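Local coordinates for protein Non-reducing end alpha-L-arabinofuranosidase BoGH43B (Bacteroides ovatus, PDB 5JOZ) that hydrolyses terminal non-reducing alpha-L-arabinofuranoside residues from xyloglucan side branches, turning S units into X units during xyloglucan breakdown, at residues S191-T196 against R201-R206; Y263-R268 against A366-T371. All coordinates share one frame; numbering follows the deposited sequence.

How the contacts relate
Contact 1 and contact 2 follow one another along the chain, with centres 26 Å apart and nearest atoms about 6 Å apart, so they do not touch. Contact 1 lies wholly inside the family 43 glycoside hydrolase region, beside the inferred catalytic centre: the side chain of Ala192 is about 4 Å from that of Glu176, the inferred proton donor, and about 7 Å from that of Asp126, inferred to tune and orient it. Contact 2 lies away from these sites and joins the hydrolase region to the concanavalin A-like C-terminal region. At the end of 263-268, however, Arg268 makes a long, weak ion pair with Asp16, the inferred proton acceptor.

Contact 1: residues S191-T196 against R201-R206; sequences SAEGGT and REVIQR
Four backbone hydrogen bonds tie Ser191 to Val203 and Glu193 to Arg201 in antiparallel register. Ser191 and Val203 bond both ways, with Val203 N to Ser191 O at 2.8 Å; in the other pair Arg201 N to Glu193 O is the most bent, 146° at the hydrogen. Ala192 and Glu202 form the non-hydrogen-bonded pair between them. This is the hairpin of strands 186-193 and 201-207, the middle two of a four-stranded blade in the five-bladed beta-propeller of family 43. On the face of Ser191, Glu193 and Val203, Val203 CG2 wedges between Ser191 OG (3.6 Å) and the Glu193 carboxylate; the Glu193 side chain crosses that of Val203 at about a right angle. The Glu193 oxygens are held by Leu170 N and Gly172 N; Glu193 OE1 stays 4.3 Å from Arg201 NH2, well out of the guanidinium plane: opposite charges beyond salt-bridge distance, no N-H directed at the oxygen. Water 1 links Ser191 OG to Gln205 NE2. On the other face, Glu202 CG is anti to the backbone N and the chain bends at chi2 (75°), laying the carboxylate against Ser191 O, 3.0 Å from Glu202 CD, acceptors meeting without a hydrogen bond; Glu202 OE1 accepts from Ala239 N.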
# COMPACT_ATOMS: atom_id res chain seq x y z
N SER A 191 17.42 -9.08 -7.03
CA SER A 191 16.06 -9.39 -7.46
C SER A 191 15.37 -10.34 -6.49
O SER A 191 15.99 -10.87 -5.57
CB SER A 191 16.11 -10.01 -8.86
OG SER A 191 16.91 -11.18 -8.85
N ALA A 192 14.08 -10.53 -6.72
CA ALA A 192 13.23 -11.38 -5.90
C ALA A 192 12.83 -12.63 -6.68
O ALA A 192 12.67 -12.57 -7.90
CB ALA A 192 11.99 -10.60 -5.47
N GLU A 193 12.69 -13.76 -5.97
CA GLU A 193 12.27 -15.06 -6.53
C GLU A 193 11.53 -15.87 -5.48
O GLU A 193 11.62 -15.55 -4.31
CB GLU A 193 13.49 -15.91 -6.95
CG GLU A 193 14.45 -15.22 -7.86
CD GLU A 193 15.54 -16.11 -8.40
OE1 GLU A 193 15.83 -17.18 -7.82
OE2 GLU A 193 16.13 -15.69 -9.42
N GLY A 194 10.86 -16.94 -5.91
CA GLY A 194 10.14 -17.84 -5.00
C GLY A 194 8.63 -17.68 -5.02
O GLY A 194 7.91 -18.66 -4.87
N GLY A 195 8.16 -16.43 -5.19
CA GLY A 195 6.73 -16.12 -5.33
C GLY A 195 6.22 -15.14 -4.29
O GLY A 195 6.97 -14.32 -3.77
N THR A 196 4.92 -15.22 -3.99
CA THR A 196 4.29 -14.41 -2.94
C THR A 196 4.29 -15.10 -1.58
O THR A 196 4.01 -14.45 -0.57
CB THR A 196 2.82 -14.06 -3.31
N ARG A 201 12.32 -14.90 -1.52
CA ARG A 201 13.70 -14.58 -1.13
C ARG A 201 14.29 -13.52 -2.06
O ARG A 201 13.84 -13.37 -3.20
CB ARG A 201 14.57 -15.84 -1.16
CG ARG A 201 14.64 -16.56 -2.50
CD ARG A 201 15.54 -17.78 -2.40
NE ARG A 201 15.47 -18.63 -3.59
CZ ARG A 201 14.44 -19.43 -3.91
NH1 ARG A 201 13.35 -19.49 -3.14
NH2 ARG A 201 14.51 -20.17 -5.01
N GLU A 202 15.29 -12.79 -1.56
CA GLU A 202 16.03 -11.85 -2.40
C GLU A 202 17.34 -12.51 -2.77
O GLU A 202 17.97 -13.14 -1.93
CB GLU A 202 16.30 -10.55 -1.66
CG GLU A 202 16.73 -9.40 -2.57
CD GLU A 202 15.60 -8.80 -3.39
OE1 GLU A 202 14.42 -9.09 -3.15
OE2 GLU A 202 15.91 -7.98 -4.29
N VAL A 203 17.74 -12.37 -4.04
CA VAL A 203 19.00 -12.93 -4.55
C VAL A 203 19.78 -11.86 -5.30
O VAL A 203 19.22 -10.84 -5.69
CB VAL A 203 18.76 -14.18 -5.45
CG1 VAL A 203 17.97 -15.24 -4.70
CG2 VAL A 203 18.09 -13.83 -6.78
N ILE A 204 21.07 -12.09 -5.51
CA ILE A 204 21.91 -11.10 -6.21
C ILE A 204 22.93 -11.75 -7.14
O ILE A 204 23.29 -12.91 -6.98
CB ILE A 204 22.55 -10.12 -5.20
CG1 ILE A 204 23.03 -8.83 -5.89
CG2 ILE A 204 23.64 -10.79 -4.39
CD1 ILE A 204 23.39 -7.71 -4.94
N GLN A 205 23.35 -10.99 -8.15
CA GLN A 205 24.40 -11.39 -9.09
C GLN A 205 25.13 -10.14 -9.57
O GLN A 205 24.62 -9.02 -9.43
CB GLN A 205 23.78 -12.14 -10.28
CG GLN A 205 22.65 -11.41 -10.98
CD GLN A 205 21.95 -12.27 -12.01
OE1 GLN A 205 22.58 -12.79 -12.92
NE2 GLN A 205 20.64 -12.41 -11.87
N ARG A 206 26.32 -10.31 -10.14
CA ARG A 206 27.14 -9.18 -10.54
C ARG A 206 27.98 -9.42 -11.80
O ARG A 206 28.21 -10.56 -12.21
CB ARG A 206 28.03 -8.73 -9.38
CG ARG A 206 29.37 -9.45 -9.28
CD ARG A 206 30.03 -9.21 -7.93
NE ARG A 206 31.23 -10.00 -7.75
CZ ARG A 206 31.99 -10.03 -6.65
NH1 ARG A 206 31.67 -9.31 -5.57
NH2 ARG A 206 33.07 -10.81 -6.62
O HOH W 1 19.48 -11.02 -9.40

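Contact 2: residues Y263-R268 against A366-T371; sequences YQHLGR and AAFNLT
Leu266 turns CG beside its backbone N, anti to the carbonyl carbon (chi1 -54°), which carries CD1 across to 366-371; Phe368 uses the same first torsion and sets its phenyl ring against that methyl. Leu266 CD1 sits over the centre of one ring face, 3.7 Å from the Phe368 centroid and only 5° off the normal: a CH-pi contact in which the methyl lies at nearly equal distance from all six ring carbons. The other branch reaches the backbone instead, with Leu266 CD2 3.9 Å from Ala367 O. His265 comes to the same phenyl ring from its rim. Its CE1 lies near the phenyl plane, 3.8 Å from Phe368 CD1, and the two ring planes are inclined at 64°, an oblique pairing. Water 2 provides the polar link: it lies in the plane of the imidazole at the edge, 2.9 Å from His265 NE2, and donates to Phe368 O at 2.6 Å. Within 263-268 the turn is pinned by Gly267 N, which bonds to Gln264 OE1 (2.8 Å) in the plane of the side-chain carbonyl. Phe368 N and Asn369 N are held in turn by the two carboxylate oxygens of Asp507. The contact thus joins the loop between propeller strands 249-256 and 269-277 to the segment leading into strand 370-377 of the concanavalin A-like region. Strand 370-377 runs between strands 436-442 and 496-505, while short helix 470-473 meets the propeller loop through Tyr263 and Gln264.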
# COMPACT_ATOMS: atom_id res chain seq x y z
N TYR A 263 -2.55 -17.07 8.24
CA TYR A 263 -3.17 -16.08 7.36
C TYR A 263 -2.76 -14.62 7.67
O TYR A 263 -2.36 -14.30 8.79
CB TYR A 263 -4.70 -16.24 7.39
CG TYR A 263 -5.34 -16.07 8.75
CD1 TYR A 263 -5.74 -14.81 9.20
CD2 TYR A 263 -5.57 -17.17 9.58
CE1 TYR A 263 -6.33 -14.65 10.44
CE2 TYR A 263 -6.16 -17.02 10.83
CZ TYR A 263 -6.54 -15.75 11.26
OH TYR A 263 -7.13 -15.59 12.51
N GLN A 264 -2.84 -13.76 6.65
CA GLN A 264 -2.52 -12.34 6.81
C GLN A 264 -3.60 -11.48 6.16
O GLN A 264 -4.02 -11.73 5.03
CB GLN A 264 -1.10 -12.01 6.28
CG GLN A 264 -0.90 -12.00 4.77
CD GLN A 264 -1.21 -10.66 4.12
OE1 GLN A 264 -1.58 -9.71 4.79
NE2 GLN A 264 -1.03 -10.58 2.80
N HIS A 265 -4.03 -10.46 6.88
CA HIS A 265 -5.08 -9.54 6.40
C HIS A 265 -4.68 -8.07 6.34
O HIS A 265 -5.32 -7.32 5.61
CB HIS A 265 -6.38 -9.71 7.21
CG HIS A 265 -6.27 -9.35 8.66
ND1 HIS A 265 -5.62 -10.15 9.58
CD2 HIS A 265 -6.77 -8.31 9.36
CE1 HIS A 265 -5.70 -9.60 10.77
NE2 HIS A 265 -6.40 -8.48 10.67
N LEU A 266 -3.63 -7.66 7.06
CA LEU A 266 -3.16 -6.28 7.00
C LEU A 266 -2.45 -5.95 5.69
O LEU A 266 -2.29 -4.78 5.36
CB LEU A 266 -2.23 -5.96 8.16
CG LEU A 266 -2.70 -6.22 9.60
CD1 LEU A 266 -1.71 -5.60 10.57
CD2 LEU A 266 -4.10 -5.68 9.85
N GLY A 267 -2.01 -6.97 4.94
CA GLY A 267 -1.32 -6.77 3.67
C GLY A 267 0.18 -6.95 3.83
O GLY A 267 0.67 -7.29 4.91
N ARG A 268 0.91 -6.74 2.74
CA ARG A 268 2.35 -6.80 2.81
C ARG A 268 2.85 -5.43 3.34
O ARG A 268 2.44 -4.37 2.86
CB ARG A 268 2.95 -7.22 1.46
CG ARG A 268 2.51 -8.62 1.00
CD ARG A 268 2.80 -8.87 -0.48
NE ARG A 268 2.03 -7.96 -1.36
CZ ARG A 268 2.38 -7.58 -2.59
NH1 ARG A 268 3.51 -8.00 -3.17
NH2 ARG A 268 1.60 -6.75 -3.27
N ALA A 366 -3.54 -0.38 9.95
CA ALA A 366 -2.13 -0.34 10.29
C ALA A 366 -1.77 -1.09 11.57
O ALA A 366 -0.60 -1.05 12.00
CB ALA A 366 -1.70 1.12 10.41
N ALA A 367 -2.75 -1.74 12.21
CA ALA A 367 -2.49 -2.55 13.40
C ALA A 367 -3.48 -3.71 13.53
O ALA A 367 -4.63 -3.63 13.10
CB ALA A 367 -2.53 -1.67 14.64
N PHE A 368 -3.01 -4.80 14.11
CA PHE A 368 -3.88 -5.91 14.43
C PHE A 368 -4.96 -5.46 15.40
O PHE A 368 -6.14 -5.67 15.15
CB PHE A 368 -3.09 -7.06 15.03
CG PHE A 368 -2.22 -7.75 14.03
CD1 PHE A 368 -2.78 -8.53 13.02
CD2 PHE A 368 -0.84 -7.58 14.06
CE1 PHE A 368 -1.97 -9.16 12.08
CE2 PHE A 368 -0.03 -8.20 13.13
CZ PHE A 368 -0.59 -9.00 12.14
N ASN A 369 -4.53 -4.79 16.48
CA ASN A 369 -5.41 -4.37 17.55
C ASN A 369 -5.74 -2.90 17.38
O ASN A 369 -4.87 -2.04 17.50
CB ASN A 369 -4.74 -4.62 18.91
CG ASN A 369 -4.31 -6.06 19.07
OD1 ASN A 369 -3.14 -6.40 18.88
ND2 ASN A 369 -5.26 -6.93 19.36
N LEU A 370 -7.00 -2.60 17.08
CA LEU A 370 -7.43 -1.22 16.93
C LEU A 370 -8.89 -0.96 17.24
O LEU A 370 -9.71 -1.87 17.31
CB LEU A 370 -7.08 -0.66 15.54
CG LEU A 370 -7.72 -1.12 14.23
CD1 LEU A 370 -9.23 -1.03 14.19
CD2 LEU A 370 -7.11 -0.28 13.11
N THR A 371 -9.16 0.32 17.42
CA THR A 371 -10.50 0.84 17.54
C THR A 371 -10.65 1.92 16.49
O THR A 371 -9.81 2.80 16.37
CB THR A 371 -10.76 1.43 18.94
OG1 THR A 371 -10.69 0.37 19.90
CG2 THR A 371 -12.15 2.09 19.01
O HOH W 2 -7.00 -7.19 13.24